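Local coordinates for glutamic acid/alanine-rich protein (Trypanosoma congolense, PDB 2Y44) that is a surface protein of the parasite, of unestablished function, whose ectodomain forms an elongated bundle of helices, at residues 33-37 and 71-75; 39-44 and 64-68; 80-85 and 165-169. All coordinates share one frame; numbering follows the deposited sequence.

Contact 1: residues 33-37 and 71-75; sequences AREAS and AQRAE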
ATOM      1  N   ALA A  33     -12.646  -7.977  -1.701  1.00 14.73           N
ATOM      2  CA  ALA A  33     -13.405  -8.901  -0.792  1.00 13.26           C
ATOM      3  C   ALA A  33     -14.911  -8.794  -1.018  1.00 14.95           C
ATOM      4  O   ALA A  33     -15.620  -9.807  -0.965  1.00 14.31           O
ATOM      5  CB  ALA A  33     -13.090  -8.611   0.676  1.00 13.89           C
ATOM      6  N   ARG A  34     -15.360  -7.594  -1.382  1.00 14.80           N
ATOM      7  CA  ARG A  34     -16.764  -7.383  -1.725  1.00 16.04           C
ATOM      8  C   ARG A  34     -17.117  -8.186  -2.962  1.00 14.92           C
ATOM      9  O   ARG A  34     -18.129  -8.861  -2.982  1.00 14.25           O
ATOM     10  CB  ARG A  34     -17.092  -5.882  -1.922  1.00 17.10           C
ATOM     11  CG  ARG A  34     -18.464  -5.628  -2.568  1.00 21.24           C
ATOM     12  CD  ARG A  34     -18.523  -4.218  -3.172  1.00 31.70           C
ATOM     13  NE  ARG A  34     -17.823  -4.179  -4.456  1.00 42.87           N
ATOM     14  CZ  ARG A  34     -17.121  -3.147  -4.912  1.00 46.80           C
ATOM     15  NH1 ARG A  34     -17.046  -2.015  -4.218  1.00 47.55           N
ATOM     16  NH2 ARG A  34     -16.520  -3.239  -6.093  1.00 47.13           N
ATOM     17  N   GLU A  35     -16.289  -8.100  -3.995  1.00 16.99           N
ATOM     18  CA  GLU A  35     -16.548  -8.851  -5.198  1.00 16.80           C
ATOM     19  C   GLU A  35     -16.486 -10.345  -4.933  1.00 15.56           C
ATOM     20  O   GLU A  35     -17.259 -11.136  -5.511  1.00 14.64           O
ATOM     21  CB  GLU A  35     -15.577  -8.468  -6.289  1.00 16.32           C
ATOM     22  CG  GLU A  35     -15.752  -7.008  -6.733  1.00 23.04           C
ATOM     23  CD  GLU A  35     -14.809  -6.646  -7.852  1.00 31.71           C
ATOM     24  OE1 GLU A  35     -14.837  -7.349  -8.875  1.00 36.27           O
ATOM     25  OE2 GLU A  35     -14.023  -5.685  -7.694  1.00 38.86           O
ATOM     26  N   ALA A  36     -15.537 -10.759  -4.092  1.00 14.69           N
ATOM     27  CA  ALA A  36     -15.421 -12.178  -3.818  1.00 16.05           C
ATOM     28  C   ALA A  36     -16.673 -12.693  -3.102  1.00 15.51           C
ATOM     29  O   ALA A  36     -17.147 -13.814  -3.332  1.00 14.49           O
ATOM     30  CB  ALA A  36     -14.193 -12.450  -2.969  1.00 14.75           C
ATOM     31  N   SER A  37     -17.162 -11.886  -2.178  1.00 13.75           N
ATOM     32  CA  SER A  37     -18.348 -12.239  -1.436  1.00 15.08           C
ATOM     33  C   SER A  37     -19.580 -12.295  -2.333  1.00 13.16           C
ATOM     34  O   SER A  37     -20.459 -13.140  -2.120  1.00 14.16           O
ATOM     35  CB  SER A  37     -18.574 -11.251  -0.282  1.00 17.82           C
ATOM     36  OG  SER A  37     -17.549 -11.420   0.670  1.00 22.27           O
ATOM     37  N   ALA A  71     -13.736 -16.263  -0.745  1.00 13.74           N
ATOM     38  CA  ALA A  71     -14.258 -15.055  -0.104  1.00 13.09           C
ATOM     39  C   ALA A  71     -13.755 -14.929   1.326  1.00 15.98           C
ATOM     40  O   ALA A  71     -13.440 -13.827   1.771  1.00 16.64           O
ATOM     41  CB  ALA A  71     -15.804 -15.093  -0.123  1.00 12.85           C
ATOM     42  N   GLN A  72     -13.576 -16.073   1.996  1.00 14.71           N
ATOM     43  CA  GLN A  72     -13.101 -16.067   3.362  1.00 19.42           C
ATOM     44  C   GLN A  72     -11.653 -15.572   3.391  1.00 16.84           C
ATOM     45  O   GLN A  72     -11.277 -14.724   4.197  1.00 17.96           O
ATOM     46  CB  GLN A  72     -13.166 -17.498   3.855  1.00 20.80           C
ATOM     47  CG  GLN A  72     -13.953 -17.662   5.049  1.00 33.87           C
ATOM     48  CD  GLN A  72     -13.071 -17.555   6.243  1.00 38.59           C
ATOM     49  OE1 GLN A  72     -12.427 -16.524   6.452  1.00 47.89           O
ATOM     50  NE2 GLN A  72     -13.003 -18.627   7.033  1.00 40.27           N
ATOM     51  N   ARG A  73     -10.868 -16.071   2.462  1.00 15.86           N
ATOM     52  CA  ARG A  73      -9.483 -15.618   2.327  1.00 16.07           C
ATOM     53  C   ARG A  73      -9.414 -14.097   2.053  1.00 16.20           C
ATOM     54  O   ARG A  73      -8.586 -13.375   2.611  1.00 16.43           O
ATOM     55  CB  ARG A  73      -8.753 -16.412   1.236  1.00 18.39           C
ATOM     56  CG  ARG A  73      -8.482 -17.894   1.598  1.00 19.60           C
ATOM     57  CD  ARG A  73      -7.472 -18.514   0.627  1.00 22.84           C
ATOM     58  NE  ARG A  73      -8.019 -18.601  -0.729  1.00 22.35           N
ATOM     59  CZ  ARG A  73      -8.809 -19.589  -1.157  1.00 19.86           C
ATOM     60  NH1 ARG A  73      -9.196 -20.551  -0.319  1.00 20.72           N
ATOM     61  NH2 ARG A  73      -9.314 -19.546  -2.379  1.00 28.17           N
ATOM     62  N   ALA A  74     -10.276 -13.629   1.171  1.00 16.45           N
ATOM     63  CA  ALA A  74     -10.356 -12.197   0.884  1.00 15.84           C
ATOM     64  C   ALA A  74     -10.681 -11.415   2.129  1.00 17.81           C
ATOM     65  O   ALA A  74     -10.052 -10.378   2.366  1.00 18.58           O
ATOM     66  CB  ALA A  74     -11.396 -11.886  -0.269  1.00 15.73           C
ATOM     67  N   GLU A  75     -11.620 -11.911   2.942  1.00 16.94           N
ATOM     68  CA  GLU A  75     -12.036 -11.181   4.152  1.00 19.13           C
ATOM     69  C   GLU A  75     -10.913 -11.090   5.193  1.00 19.05           C
ATOM     70  O   GLU A  75     -10.743 -10.041   5.835  1.00 17.99           O
ATOM     71  CB  GLU A  75     -13.309 -11.764   4.785  1.00 18.81           C
ATOM     72  CG  GLU A  75     -14.576 -11.573   3.929  1.00 25.89           C
ATOM     73  CD  GLU A  75     -14.944 -10.085   3.680  1.00 30.48           C
ATOM     74  OE1 GLU A  75     -14.457  -9.191   4.412  1.00 29.61           O
ATOM     75  OE2 GLU A  75     -15.767  -9.823   2.779  1.00 32.44           O
TER
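Ala33 and Ala74 meet methyl to methyl, CB to CB 3.8 Å, in an antiparallel helical hairpin whose arms are helix 18-53 and helix 57-107. The pairing belongs to the long helical bundle of the GARP ectodomain, and segment 33-37 falls within a predicted coiled coil. The short axes run at 160° to each other and approach to 8.4 Å, a close distance that the small alanine side chains permit. Two rungs of the interface can be read from the backbone, Ala33 opposite Ala74 and Ala36 opposite Ala71. At each rung the methyl groups point toward the partner helix, and they reach its backbone as well as its side chains. The CB of Ala74 lies against the CA of Ala33 at 3.6 Å, closer than the two methyls are to each other; the CB of Ala71 rests 3.7 Å from the carbonyl O of Ala36. A diagonal contact, Ala36 CB to Ala74 CB at 3.9 Å, links the rungs into one continuous apolar strip.

Glu75 borders this strip on the more exposed side. Its CG stands beside the backbone N, and a bend at chi2 (-62°) folds the chain back, which brings the carboxylate across to the other helix while its CB points along the flank. OE2 then lies 3.6 Å from the methyl of Ala33. On the remaining side, Ala36 touches Ala180 and Ala74 touches Ala176, both of helix 149-183, so the alanine packing continues into a third helix. Ser37 completes the polar border: its OG lies 3.0 Å from the carbonyl O of Ala33, one turn back, and 3.2 Å from Glu75 OE2.

Contact 2: residues 39-44 and 64-68; sequences AKERAE and AARAA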
ATOM      1  N   ALA A  39     -19.491 -13.129  -5.459  1.00 15.22           N
ATOM      2  CA  ALA A  39     -19.352 -14.385  -6.227  1.00 14.84           C
ATOM      3  C   ALA A  39     -19.774 -15.559  -5.352  1.00 14.53           C
ATOM      4  O   ALA A  39     -20.396 -16.517  -5.843  1.00 14.52           O
ATOM      5  CB  ALA A  39     -17.904 -14.572  -6.773  1.00 14.63           C
ATOM      6  N   LYS A  40     -19.358 -15.544  -4.084  1.00 13.81           N
ATOM      7  CA  LYS A  40     -19.836 -16.549  -3.134  1.00 14.60           C
ATOM      8  C   LYS A  40     -21.357 -16.608  -3.105  1.00 14.13           C
ATOM      9  O   LYS A  40     -21.928 -17.677  -3.180  1.00 15.26           O
ATOM     10  CB  LYS A  40     -19.353 -16.233  -1.712  1.00 13.87           C
ATOM     11  CG  LYS A  40     -19.951 -17.166  -0.738  1.00 13.56           C
ATOM     12  CD  LYS A  40     -19.544 -16.857   0.678  1.00 17.93           C
ATOM     13  CE  LYS A  40     -20.226 -17.816   1.649  1.00 23.89           C
ATOM     14  NZ  LYS A  40     -19.944 -17.450   3.106  1.00 24.41           N
ATOM     15  N   GLU A  41     -22.007 -15.460  -2.973  1.00 15.21           N
ATOM     16  CA  GLU A  41     -23.477 -15.442  -2.882  1.00 14.37           C
ATOM     17  C   GLU A  41     -24.107 -16.013  -4.157  1.00 13.90           C
ATOM     18  O   GLU A  41     -25.107 -16.732  -4.079  1.00 16.15           O
ATOM     19  CB  GLU A  41     -24.007 -14.021  -2.660  1.00 14.03           C
ATOM     20  CG  GLU A  41     -25.506 -13.986  -2.532  1.00 22.37           C
ATOM     21  CD  GLU A  41     -26.023 -12.703  -1.902  1.00 35.53           C
ATOM     22  OE1 GLU A  41     -25.255 -11.714  -1.828  1.00 41.09           O
ATOM     23  OE2 GLU A  41     -27.192 -12.698  -1.450  1.00 40.92           O
ATOM     24  N   ARG A  42     -23.542 -15.696  -5.316  1.00 14.51           N
ATOM     25  CA  ARG A  42     -24.048 -16.252  -6.568  1.00 14.80           C
ATOM     26  C   ARG A  42     -23.944 -17.783  -6.571  1.00 13.97           C
ATOM     27  O   ARG A  42     -24.893 -18.471  -6.964  1.00 14.78           O
ATOM     28  CB  ARG A  42     -23.393 -15.619  -7.809  1.00 14.71           C
ATOM     29  CG  ARG A  42     -23.870 -14.160  -8.077  1.00 17.14           C
ATOM     30  CD  ARG A  42     -23.387 -13.647  -9.453  1.00 16.95           C
ATOM     31  NE  ARG A  42     -21.931 -13.614  -9.546  1.00 22.66           N
ATOM     32  CZ  ARG A  42     -21.170 -12.613  -9.096  1.00 22.58           C
ATOM     33  NH1 ARG A  42     -21.722 -11.514  -8.615  1.00 24.81           N
ATOM     34  NH2 ARG A  42     -19.859 -12.670  -9.245  1.00 28.55           N
ATOM     35  N   ALA A  43     -22.819 -18.303  -6.098  1.00 14.35           N
ATOM     36  CA  ALA A  43     -22.568 -19.732  -6.127  1.00 12.46           C
ATOM     37  C   ALA A  43     -23.500 -20.423  -5.111  1.00 11.61           C
ATOM     38  O   ALA A  43     -23.965 -21.527  -5.349  1.00 14.59           O
ATOM     39  CB  ALA A  43     -21.034 -20.037  -5.791  1.00 13.81           C
ATOM     40  N   GLU A  44     -23.784 -19.763  -3.974  1.00 13.33           N
ATOM     41  CA  GLU A  44     -24.637 -20.387  -2.933  1.00 15.81           C
ATOM     42  C   GLU A  44     -26.113 -20.419  -3.371  1.00 14.70           C
ATOM     43  O   GLU A  44     -26.803 -21.413  -3.167  1.00 14.99           O
ATOM     44  CB  GLU A  44     -24.499 -19.681  -1.569  1.00 15.83           C
ATOM     45  CG  GLU A  44     -23.042 -19.637  -0.999  1.00 12.31           C
ATOM     46  CD  GLU A  44     -22.489 -20.972  -0.533  1.00 19.68           C
ATOM     47  OE1 GLU A  44     -23.252 -21.931  -0.475  1.00 19.37           O
ATOM     48  OE2 GLU A  44     -21.262 -21.071  -0.246  1.00 17.85           O
ATOM     49  N   ALA A  64     -19.506 -23.911  -4.986  1.00 15.76           N
ATOM     50  CA  ALA A  64     -19.796 -22.962  -3.901  1.00 16.66           C
ATOM     51  C   ALA A  64     -18.791 -23.037  -2.753  1.00 16.41           C
ATOM     52  O   ALA A  64     -18.378 -22.015  -2.193  1.00 15.73           O
ATOM     53  CB  ALA A  64     -21.239 -23.107  -3.403  1.00 16.18           C
ATOM     54  N   ALA A  65     -18.360 -24.249  -2.434  1.00 16.45           N
ATOM     55  CA  ALA A  65     -17.342 -24.429  -1.411  1.00 17.58           C
ATOM     56  C   ALA A  65     -16.068 -23.676  -1.804  1.00 17.41           C
ATOM     57  O   ALA A  65     -15.444 -23.014  -0.962  1.00 19.05           O
ATOM     58  CB  ALA A  65     -17.044 -25.934  -1.227  1.00 17.75           C
ATOM     59  N   ARG A  66     -15.649 -23.803  -3.057  1.00 19.42           N
ATOM     60  CA  ARG A  66     -14.467 -23.058  -3.537  1.00 18.90           C
ATOM     61  C   ARG A  66     -14.641 -21.559  -3.476  1.00 18.24           C
ATOM     62  O   ARG A  66     -13.738 -20.834  -3.047  1.00 17.89           O
ATOM     63  CB  ARG A  66     -14.137 -23.443  -4.957  1.00 20.09           C
ATOM     64  CG  ARG A  66     -13.526 -24.791  -5.041  1.00 21.75           C
ATOM     65  CD  ARG A  66     -12.811 -24.940  -6.358  1.00 26.77           C
ATOM     66  NE  ARG A  66     -11.896 -26.064  -6.279  1.00 22.72           N
ATOM     67  CZ  ARG A  66     -10.596 -25.965  -6.005  1.00 27.41           C
ATOM     68  NH1 ARG A  66     -10.012 -24.786  -5.849  1.00 26.30           N
ATOM     69  NH2 ARG A  66      -9.865 -27.063  -5.934  1.00 19.59           N
ATOM     70  N   ALA A  67     -15.818 -21.097  -3.879  1.00 16.50           N
ATOM     71  CA  ALA A  67     -16.077 -19.656  -3.915  1.00 16.91           C
ATOM     72  C   ALA A  67     -16.119 -19.107  -2.511  1.00 13.72           C
ATOM     73  O   ALA A  67     -15.633 -18.015  -2.280  1.00 16.18           O
ATOM     74  CB  ALA A  67     -17.414 -19.364  -4.614  1.00 18.53           C
ATOM     75  N   ALA A  68     -16.743 -19.841  -1.594  1.00 15.12           N
ATOM     76  CA  ALA A  68     -16.831 -19.450  -0.189  1.00 16.50           C
ATOM     77  C   ALA A  68     -15.462 -19.392   0.475  1.00 15.55           C
ATOM     78  O   ALA A  68     -15.209 -18.479   1.266  1.00 14.45           O
ATOM     79  CB  ALA A  68     -17.736 -20.408   0.609  1.00 18.00           C
TER
HETATM   80  O   HOH W   1     -17.032 -17.460   3.197  1.00 19.75           O
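The segments of helices 18-53 and 57-107 run antiparallel, their axes 8.4 Å apart at closest approach and 162° apart in direction, with Lys40 facing Ala67 and Ala43 facing Ala64 in the backbone register. This is an alanine-rich stretch of a helical hairpin, with segment 39-44 inside a predicted coiled coil. Ala43 forms its apolar centre: its CB sits 3.7 Å from the CA of Ala64 and 3.9 Å from the CB of Ala67, so one methyl touches two successive turns of the opposite helix. Behind this pair, Ala67 also touches Ala183 of helix 149-183.

Two longer side chains line the other flank. Glu44, bent at chi2 (-70°), swings its carboxylate over toward the partner helix, where OE1 lies 3.7 Å from the CB of Ala64 and OE2 an equal 3.7 Å from the CB of Ala68. Lys40 instead takes an extended course, with CG anti to the backbone N (chi1 174°) and the chain fully extended beyond it. Its CG, CD and CE therefore pass alongside Ala68, and CE comes within 3.7 Å of that residue's CB. The straight chain carries the ammonium to a bridging water, which accepts from Lys40 NZ at 2.9 Å and donates to the carbonyl O of Ala68 at 2.8 Å.

Contact 3: residues 80-85 and 165-169; sequences DARKHA and SLEDD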
ATOM      1  N   ASP A  80      -6.037  -7.748   7.665  1.00 14.94           N
ATOM      2  CA  ASP A  80      -4.579  -7.574   7.601  1.00 15.84           C
ATOM      3  C   ASP A  80      -4.204  -6.216   6.969  1.00 14.89           C
ATOM      4  O   ASP A  80      -3.326  -5.509   7.454  1.00 17.06           O
ATOM      5  CB  ASP A  80      -3.964  -8.703   6.739  1.00 14.42           C
ATOM      6  CG  ASP A  80      -3.853 -10.043   7.464  1.00 20.15           C
ATOM      7  OD1 ASP A  80      -3.966 -10.113   8.705  1.00 22.64           O
ATOM      8  OD2 ASP A  80      -3.677 -11.058   6.757  1.00 20.71           O
ATOM      9  N   ALA A  81      -4.865  -5.869   5.866  1.00 14.27           N
ATOM     10  CA  ALA A  81      -4.609  -4.616   5.169  1.00 14.59           C
ATOM     11  C   ALA A  81      -4.808  -3.388   6.085  1.00 15.92           C
ATOM     12  O   ALA A  81      -3.962  -2.472   6.094  1.00 14.04           O
ATOM     13  CB  ALA A  81      -5.468  -4.532   3.914  1.00 16.21           C
ATOM     14  N   ARG A  82      -5.909  -3.367   6.856  1.00 15.95           N
ATOM     15  CA  ARG A  82      -6.216  -2.215   7.728  1.00 15.96           C
ATOM     16  C   ARG A  82      -5.125  -2.075   8.801  1.00 15.79           C
ATOM     17  O   ARG A  82      -4.703  -0.965   9.159  1.00 15.38           O
ATOM     18  CB  ARG A  82      -7.580  -2.418   8.410  1.00 16.39           C
ATOM     19  CG  ARG A  82      -8.724  -2.153   7.451  1.00 19.52           C
ATOM     20  CD  ARG A  82     -10.020  -2.716   7.994  1.00 21.09           C
ATOM     21  NE  ARG A  82     -11.136  -2.182   7.213  1.00 25.84           N
ATOM     22  CZ  ARG A  82     -12.357  -2.700   7.182  1.00 27.11           C
ATOM     23  NH1 ARG A  82     -12.668  -3.751   7.928  1.00 29.59           N
ATOM     24  NH2 ARG A  82     -13.271  -2.151   6.393  1.00 29.18           N
ATOM     25  N   LYS A  83      -4.610  -3.201   9.241  1.00 15.03           N
ATOM     26  CA  LYS A  83      -3.548  -3.200  10.255  1.00 14.46           C
ATOM     27  C   LYS A  83      -2.255  -2.712   9.624  1.00 14.95           C
ATOM     28  O   LYS A  83      -1.545  -1.888  10.194  1.00 15.94           O
ATOM     29  CB  LYS A  83      -3.354  -4.597  10.814  1.00 13.58           C
ATOM     30  CG  LYS A  83      -4.495  -5.078  11.730  1.00 12.79           C
ATOM     31  CD  LYS A  83      -4.306  -6.563  12.070  1.00 15.05           C
ATOM     32  CE  LYS A  83      -5.452  -7.116  12.931  1.00 11.66           C
ATOM     33  NZ  LYS A  83      -5.226  -8.603  13.210  1.00 14.69           N
ATOM     34  N   HIS A  84      -1.923  -3.255   8.458  1.00 14.92           N
ATOM     35  CA  HIS A  84      -0.710  -2.831   7.750  1.00 14.98           C
ATOM     36  C   HIS A  84      -0.723  -1.351   7.408  1.00 15.21           C
ATOM     37  O   HIS A  84       0.270  -0.676   7.546  1.00 13.00           O
ATOM     38  CB  HIS A  84      -0.508  -3.658   6.500  1.00 14.31           C
ATOM     39  CG  HIS A  84      -0.304  -5.114   6.778  1.00 16.85           C
ATOM     40  ND1 HIS A  84      -0.584  -6.099   5.855  1.00 14.01           N
ATOM     41  CD2 HIS A  84       0.148  -5.750   7.881  1.00 18.70           C
ATOM     42  CE1 HIS A  84      -0.258  -7.274   6.360  1.00 14.25           C
ATOM     43  NE2 HIS A  84       0.151  -7.093   7.604  1.00 20.96           N
ATOM     44  N   ALA A  85      -1.887  -0.844   7.048  1.00 13.10           N
ATOM     45  CA  ALA A  85      -2.008   0.563   6.691  1.00 13.28           C
ATOM     46  C   ALA A  85      -1.800   1.444   7.929  1.00 14.48           C
ATOM     47  O   ALA A  85      -1.089   2.464   7.852  1.00 15.57           O
ATOM     48  CB  ALA A  85      -3.385   0.802   6.087  1.00 15.16           C
ATOM     49  N   SER A 165       4.186  -4.866   2.200  1.00 15.16           N
ATOM     50  CA  SER A 165       3.111  -5.647   2.872  1.00 17.53           C
ATOM     51  C   SER A 165       1.790  -5.276   2.263  1.00 16.28           C
ATOM     52  O   SER A 165       0.967  -6.154   2.006  1.00 17.04           O
ATOM     53  CB  SER A 165       3.051  -5.428   4.382  1.00 18.31           C
ATOM     54  OG  SER A 165       4.147  -6.040   5.029  1.00 24.89           O
ATOM     55  N   LEU A 166       1.544  -3.964   2.098  1.00 14.39           N
ATOM     56  CA  LEU A 166       0.227  -3.544   1.581  1.00 14.32           C
ATOM     57  C   LEU A 166       0.093  -3.948   0.116  1.00 15.18           C
ATOM     58  O   LEU A 166      -0.984  -4.353  -0.335  1.00 15.17           O
ATOM     59  CB  LEU A 166       0.077  -2.019   1.680  1.00 15.44           C
ATOM     60  CG  LEU A 166      -0.251  -1.570   3.090  1.00 16.53           C
ATOM     61  CD1 LEU A 166       0.076  -0.077   3.254  1.00 17.76           C
ATOM     62  CD2 LEU A 166      -1.750  -1.887   3.395  1.00 17.44           C
ATOM     63  N   GLU A 167       1.208  -3.912  -0.615  1.00 15.70           N
ATOM     64  CA  GLU A 167       1.205  -4.339  -2.029  1.00 17.48           C
ATOM     65  C   GLU A 167       0.916  -5.826  -2.102  1.00 16.02           C
ATOM     66  O   GLU A 167       0.148  -6.258  -2.956  1.00 18.64           O
ATOM     67  CB  GLU A 167       2.537  -4.009  -2.729  1.00 19.66           C
ATOM     68  CG  GLU A 167       2.697  -2.522  -3.044  1.00 17.06           C
ATOM     69  CD  GLU A 167       4.155  -2.116  -3.245  1.00 19.62           C
ATOM     70  OE1 GLU A 167       5.055  -2.980  -3.110  1.00 18.02           O
ATOM     71  OE2 GLU A 167       4.383  -0.919  -3.528  1.00 19.90           O
ATOM     72  N   ASP A 168       1.466  -6.595  -1.165  1.00 16.56           N
ATOM     73  CA  ASP A 168       1.170  -8.042  -1.126  1.00 16.64           C
ATOM     74  C   ASP A 168      -0.284  -8.244  -0.740  1.00 14.93           C
ATOM     75  O   ASP A 168      -0.987  -9.072  -1.308  1.00 17.09           O
ATOM     76  CB  ASP A 168       2.046  -8.785  -0.133  1.00 17.77           C
ATOM     77  CG  ASP A 168       1.900 -10.302  -0.249  1.00 25.79           C
ATOM     78  OD1 ASP A 168       2.128 -10.849  -1.355  1.00 33.17           O
ATOM     79  OD2 ASP A 168       1.497 -10.938   0.742  1.00 32.50           O
ATOM     80  N   ASP A 169      -0.762  -7.457   0.212  1.00 14.14           N
ATOM     81  CA  ASP A 169      -2.179  -7.540   0.562  1.00 14.25           C
ATOM     82  C   ASP A 169      -3.094  -7.340  -0.666  1.00 14.23           C
ATOM     83  O   ASP A 169      -4.026  -8.142  -0.891  1.00 16.24           O
ATOM     84  CB  ASP A 169      -2.517  -6.463   1.581  1.00 13.48           C
ATOM     85  CG  ASP A 169      -1.906  -6.694   2.914  1.00 17.72           C
ATOM     86  OD1 ASP A 169      -1.526  -7.843   3.237  1.00 20.44           O
ATOM     87  OD2 ASP A 169      -1.909  -5.712   3.659  1.00 17.97           O
TER
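Ser165 opens segment 165-169 with its CB over one face of the His84 ring, a CH-pi contact 4.2 Å from Ser165 CB to the ring centroid. Helix 57-107, which carries His84, and helix 149-183 are antiparallel neighbours in the bundle; the short axes of 80-85 and 165-169 are 161° apart in direction and 9.5 Å apart at closest approach. On the opposite ring face lies the carbonyl O of Asp80, 3.1 Å above the plane and displaced toward the rim, so the imidazole is sandwiched between its own helix and the next.

Leu166 supplies the apolar part. Its CB points along the flank, but the branch ending in CD2 reaches over to the other helix, meeting the carbonyl O of Ala81 at 3.5 Å and the CB of His84 at 3.8 Å. The same methyl approaches Ala85, whose CB is 4.1 Å away.

One turn after Ser165, Asp169 provides the hydrogen bond of the contact. His84 ND1 donates to OD2 at 2.6 Å, with an N-H...O angle of 167°, and the acceptor uses its syn lone pair. Ring and carboxylate planes differ by only 9°, and OD2 lies close to the imidazole plane, so the bond would favour a fixed rotation of the ring. OD2 also lies 3.3 Å from the CA of Ala81. Asp169 is buried, and its OD2 is satisfied there by the His84 N-H.

The contact thus joins helix 57-107 to helix 149-183, and helix 18-53 closes over its apolar side: Val29 touches Ala81, Val26 touches Ala85, and Ser22 reaches both Ala85 and Leu166. Helix 57-107 adds Leu88 against Leu166 and Val77 against Asp169, so the His-carboxylate pair borders a three-helix core.

Overall arrangement
All three contacts use helix 57-107, which pairs with helix 18-53 in contacts 1 and 2 and with helix 149-183 in contact 3. Contacts 1 and 2 are successive levels of one hairpin: their centres lie about 10 Å apart, and they touch through Ala71 CB and Lys40 CB at 4.1 Å. Contact 2 is nearer the turn and encloses the shorter loop. Contact 3 follows both in sequence; its centre lies about 6 Å from the centre of the chain, about 15 Å from contact 1's and about 25 Å from contact 2's. The 57-107/18-53 interface is alanine-based, axes 8.4 Å apart; that of contact 3 is wider, 9.5 Å, and holds a leucine and a histidine-carboxylate bond.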